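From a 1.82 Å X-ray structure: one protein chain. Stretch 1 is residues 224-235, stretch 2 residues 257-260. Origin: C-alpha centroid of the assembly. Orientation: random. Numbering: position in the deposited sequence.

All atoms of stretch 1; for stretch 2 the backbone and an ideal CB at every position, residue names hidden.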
ATOM      1  N   ILE A 224       4.203   4.634 -11.692  1.00 25.36           N
ATOM      2  CA  ILE A 224       5.126   5.234 -12.645  1.00 27.35           C
ATOM      3  C   ILE A 224       4.602   6.638 -12.892  1.00 29.56           C
ATOM      4  O   ILE A 224       3.580   6.813 -13.558  1.00 28.71           O
ATOM      5  CB  ILE A 224       5.135   4.472 -13.972  1.00 34.39           C
ATOM      6  CG1 ILE A 224       5.223   2.961 -13.725  1.00 33.34           C
ATOM      7  CG2 ILE A 224       6.293   4.958 -14.859  1.00 33.56           C
ATOM      8  CD1 ILE A 224       6.513   2.530 -13.031  1.00 31.42           C
ATOM      9  N   ASP A 225       5.295   7.635 -12.354  1.00 29.66           N
ATOM     10  CA  ASP A 225       4.822   9.012 -12.425  1.00 33.47           C
ATOM     11  C   ASP A 225       5.010   9.655 -13.784  1.00 41.58           C
ATOM     12  O   ASP A 225       6.098   9.634 -14.357  1.00 39.29           O
ATOM     13  CB  ASP A 225       5.485   9.864 -11.349  1.00 37.70           C
ATOM     14  CG  ASP A 225       4.672   9.908 -10.103  1.00 38.74           C
ATOM     15  OD1 ASP A 225       3.645   9.209 -10.110  1.00 39.80           O
ATOM     16  OD2 ASP A 225       5.034  10.613  -9.141  1.00 43.93           O
HETATM   17  N   MSE A 226       3.928  10.233 -14.284  1.00 36.49           N
HETATM   18  CA  MSE A 226       3.947  10.946 -15.545  1.00 37.96           C
HETATM   19  C   MSE A 226       2.768  11.917 -15.491  1.00 43.52           C
HETATM   20  O   MSE A 226       1.746  11.613 -14.866  1.00 46.13           O
HETATM   21  CB  MSE A 226       3.824   9.961 -16.711  1.00 37.00           C
HETATM   22  CG  MSE A 226       2.660   8.991 -16.580  1.00 38.90           C
HETATM   23 SE   MSE A 226       2.669   7.638 -17.988  0.47 33.63          SE
HETATM   24  CE  MSE A 226       4.157   6.555 -17.328  1.00 38.19           C
ATOM     25  N   PRO A 227       2.909  13.097 -16.117  1.00 43.80           N
ATOM     26  CA  PRO A 227       4.084  13.535 -16.883  1.00 43.92           C
ATOM     27  C   PRO A 227       5.136  14.201 -16.001  1.00 45.14           C
ATOM     28  O   PRO A 227       6.255  14.435 -16.462  1.00 48.94           O
ATOM     29  CB  PRO A 227       3.492  14.565 -17.844  1.00 47.78           C
ATOM     30  CG  PRO A 227       2.378  15.186 -17.057  1.00 50.28           C
ATOM     31  CD  PRO A 227       1.822  14.091 -16.167  1.00 46.43           C
ATOM     32  N   GLY A 228       4.781  14.495 -14.753  1.00 45.05           N
ATOM     33  CA  GLY A 228       5.692  15.158 -13.834  1.00 46.71           C
ATOM     34  C   GLY A 228       6.588  14.162 -13.123  1.00 45.54           C
ATOM     35  O   GLY A 228       6.539  12.967 -13.420  1.00 42.42           O
ATOM     36  N   HIS A 229       7.405  14.650 -12.189  1.00 45.62           N
ATOM     37  CA  HIS A 229       8.384  13.811 -11.493  1.00 45.09           C
ATOM     38  C   HIS A 229       9.270  13.046 -12.479  1.00 46.09           C
ATOM     39  O   HIS A 229       9.543  11.860 -12.299  1.00 50.89           O
ATOM     40  CB  HIS A 229       7.679  12.852 -10.536  1.00 44.44           C
ATOM     41  CG  HIS A 229       6.799  13.543  -9.544  1.00 48.45           C
ATOM     42  ND1 HIS A 229       7.228  13.882  -8.278  1.00 51.70           N
ATOM     43  CD2 HIS A 229       5.522  13.983  -9.640  1.00 53.23           C
ATOM     44  CE1 HIS A 229       6.250  14.495  -7.635  1.00 59.41           C
ATOM     45  NE2 HIS A 229       5.204  14.569  -8.438  1.00 55.47           N
ATOM     46  N   ALA A 230       9.714  13.743 -13.518  1.00 48.91           N
ATOM     47  CA  ALA A 230      10.398  13.101 -14.636  1.00 53.08           C
ATOM     48  C   ALA A 230      11.885  13.435 -14.711  1.00 53.75           C
ATOM     49  O   ALA A 230      12.593  12.892 -15.558  1.00 52.29           O
ATOM     50  CB  ALA A 230       9.716  13.477 -15.940  1.00 56.58           C
ATOM     51  N   GLU A 231      12.346  14.331 -13.840  1.00 50.06           N
ATOM     52  CA  GLU A 231      13.721  14.834 -13.893  1.00 53.36           C
ATOM     53  C   GLU A 231      14.790  13.741 -14.050  1.00 52.22           C
ATOM     54  O   GLU A 231      15.696  13.863 -14.878  1.00 54.34           O
ATOM     55  CB  GLU A 231      14.031  15.717 -12.675  1.00 56.09           C
ATOM     56  CG  GLU A 231      13.315  17.073 -12.660  1.00 68.33           C
ATOM     57  CD  GLU A 231      12.012  17.061 -11.870  1.00 68.25           C
ATOM     58  OE1 GLU A 231      11.459  15.968 -11.631  1.00 58.61           O
ATOM     59  OE2 GLU A 231      11.542  18.152 -11.483  1.00 75.57           O
ATOM     60  N   ALA A 232      14.673  12.676 -13.261  1.00 49.23           N
ATOM     61  CA  ALA A 232      15.624  11.567 -13.324  1.00 48.41           C
ATOM     62  C   ALA A 232      15.540  10.852 -14.671  1.00 50.46           C
ATOM     63  O   ALA A 232      16.555  10.451 -15.238  1.00 48.56           O
ATOM     64  CB  ALA A 232      15.368  10.587 -12.189  1.00 45.71           C
ATOM     65  N   ALA A 233      14.318  10.676 -15.161  1.00 45.07           N
ATOM     66  CA  ALA A 233      14.096  10.057 -16.465  1.00 45.51           C
ATOM     67  C   ALA A 233      14.641  10.938 -17.576  1.00 47.55           C
ATOM     68  O   ALA A 233      15.168  10.440 -18.575  1.00 48.25           O
ATOM     69  CB  ALA A 233      12.615   9.794 -16.683  1.00 41.88           C
ATOM     70  N   LEU A 234      14.509  12.251 -17.405  1.00 49.91           N
ATOM     71  CA  LEU A 234      14.993  13.200 -18.404  1.00 53.53           C
ATOM     72  C   LEU A 234      16.515  13.250 -18.445  1.00 56.26           C
ATOM     73  O   LEU A 234      17.105  13.566 -19.479  1.00 58.89           O
ATOM     74  CB  LEU A 234      14.414  14.594 -18.161  1.00 55.88           C
ATOM     75  CG  LEU A 234      12.935  14.746 -18.522  1.00 59.81           C
ATOM     76  CD1 LEU A 234      12.428  16.135 -18.196  1.00 62.30           C
ATOM     77  CD2 LEU A 234      12.720  14.440 -19.996  1.00 59.21           C
ATOM     78  N   ASN A 235      17.145  12.940 -17.316  1.00 55.97           N
ATOM     79  CA  ASN A 235      18.601  12.808 -17.268  1.00 58.58           C
ATOM     80  C   ASN A 235      19.046  11.615 -18.092  1.00 57.51           C
ATOM     81  O   ASN A 235      20.088  11.640 -18.746  1.00 60.35           O
ATOM     82  CB  ASN A 235      19.073  12.636 -15.827  1.00 59.42           C
ATOM     83  CG  ASN A 235      19.647  13.899 -15.259  1.00 68.12           C
ATOM     84  OD1 ASN A 235      20.865  14.077 -15.212  1.00 75.68           O
ATOM     85  ND2 ASN A 235      18.773  14.803 -14.841  1.00 71.16           N
ATOM     86  N   UNK A 257      10.608  20.751 -15.501  1.00 86.89           N
ATOM     87  CA  UNK A 257      10.954  19.782 -16.534  1.00 81.72           C
ATOM     88  C   UNK A 257      10.169  18.488 -16.403  1.00 74.48           C
ATOM     89  O   UNK A 257      10.402  17.697 -15.490  1.00 73.51           O
ATOM     90  CB  UNK A 257      12.453  19.480 -16.487  1.00 81.72           C
ATOM     91  N   UNK A 258       9.240  18.281 -17.328  1.00 70.05           N
ATOM     92  CA  UNK A 258       8.377  17.108 -17.315  1.00 63.81           C
ATOM     93  C   UNK A 258       8.390  16.441 -18.688  1.00 58.02           C
ATOM     94  O   UNK A 258       8.953  16.985 -19.643  1.00 57.79           O
ATOM     95  CB  UNK A 258       6.951  17.489 -16.914  1.00 63.81           C
ATOM     96  N   UNK A 259       7.791  15.257 -18.785  1.00 51.83           N
ATOM     97  CA  UNK A 259       7.664  14.585 -20.075  1.00 52.52           C
ATOM     98  C   UNK A 259       6.847  15.457 -21.023  1.00 56.56           C
ATOM     99  O   UNK A 259       5.821  16.013 -20.633  1.00 54.48           O
ATOM    100  CB  UNK A 259       7.016  13.208 -19.913  1.00 52.52           C
ATOM    101  N   UNK A 260       7.307  15.584 -22.261  1.00 60.80           N
ATOM    102  CA  UNK A 260       6.599  16.389 -23.248  1.00 65.98           C
ATOM    103  C   UNK A 260       5.409  15.623 -23.833  1.00 69.50           C
ATOM    104  O   UNK A 260       5.591  14.664 -24.579  1.00 71.68           O
ATOM    105  CB  UNK A 260       7.554  16.817 -24.365  1.00 65.98           C
TER

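Position 257 opens the stretch, and its CA-to-CB bond points toward stretch 1. The ideal CB lies 3.8 Å from CD1 of Leu234 and 4.6 Å from CG of Glu231, so it meets the first helical turn with the methyl group of Leu234 and the acidic side chain of Glu231 both within reach. An aliphatic chain could spread over the leucine, while a polar one could lie against it with its first carbon and direct its end elsewhere. The deposited residue is Asn257, which takes the second course: its CB packs on Leu234 CD1 at 3.8 Å, and its amide, poorly ordered, makes no hydrogen bond to stretch 1.

At position 258 the CA-to-CB bond runs sideways, and the ideal CB is only 3.2 Å from the carbonyl oxygen of Pro227, a tight approach. The extended backbone, with phi and psi of -130° and 171°, suits a beta-branched residue. CA of Gly228 lies 4.1 Å from the ideal CB, so the backbone there offers an apolar CH surface. Valine, isoleucine or threonine would each be plausible. The residue is Ile258, with chi1 in the p well; its CG2 rests 3.7 Å from Gly228 CA.

Position 259 is fixed first by its backbone. Its N lies 2.9 Å from O of Pro227, and the N-H...O angle of 161° makes a well-aligned hydrogen bond; proline, lacking the amide hydrogen, could not supply it. The CA-to-CB bond points sideways, along a hollow lined by Met226 CB and the methyl groups of Ala230 and Ala233. The small alanines leave width for a large, flat apolar group; leucine or methionine might enter, but an aromatic ring would use the space more fully. Phe259 occupies it, with chi1 in the m well. Ala230 CB sits over one face of the ring, 3.5 Å from the centroid of Phe259 and 11° off the normal, a CH-pi contact. Ala233 CB meets the ring edge at 3.6 Å from Phe259 CZ, and near the ring plane the carbonyl oxygen of Asp225 lies 3.6 Å from Phe259 CE2, where an aromatic C-H carries a slight positive charge. Met226 CB adds an apolar contact at 4.0 Å from Phe259 CD2.

At position 260 the CA-to-CB bond points away, and stretch 1, with nothing within 5.5 Å of the ideal CB, sets no preference. The residue is Cys260, with chi1 in the t well, and its side chain makes no contact with stretch 1.

Stretch 2 257-260: NIFC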
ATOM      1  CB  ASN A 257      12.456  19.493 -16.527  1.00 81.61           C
ATOM      2  CG  ASN A 257      13.263  20.630 -17.109  1.00 92.39           C
ATOM      3  OD1 ASN A 257      14.134  21.191 -16.445  1.00100.84           O
ATOM      4  ND2 ASN A 257      12.976  20.979 -18.357  1.00 93.09           N
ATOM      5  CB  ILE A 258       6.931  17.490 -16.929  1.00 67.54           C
ATOM      6  CG1 ILE A 258       6.285  18.352 -18.016  1.00 73.05           C
ATOM      7  CG2 ILE A 258       6.907  18.224 -15.584  1.00 69.25           C
ATOM      8  CD1 ILE A 258       5.013  19.041 -17.562  1.00 76.08           C
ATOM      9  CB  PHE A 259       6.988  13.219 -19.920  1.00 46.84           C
ATOM     10  CG  PHE A 259       7.772  12.234 -19.097  1.00 48.45           C
ATOM     11  CD1 PHE A 259       9.058  11.859 -19.476  1.00 48.72           C
ATOM     12  CD2 PHE A 259       7.211  11.661 -17.961  1.00 45.37           C
ATOM     13  CE1 PHE A 259       9.780  10.943 -18.722  1.00 45.61           C
ATOM     14  CE2 PHE A 259       7.920  10.744 -17.201  1.00 44.08           C
ATOM     15  CZ  PHE A 259       9.210  10.382 -17.580  1.00 43.52           C
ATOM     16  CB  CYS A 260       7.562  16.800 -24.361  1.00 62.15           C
ATOM     17  SG  CYS A 260       6.814  17.783 -25.664  1.00 66.82           S
TER
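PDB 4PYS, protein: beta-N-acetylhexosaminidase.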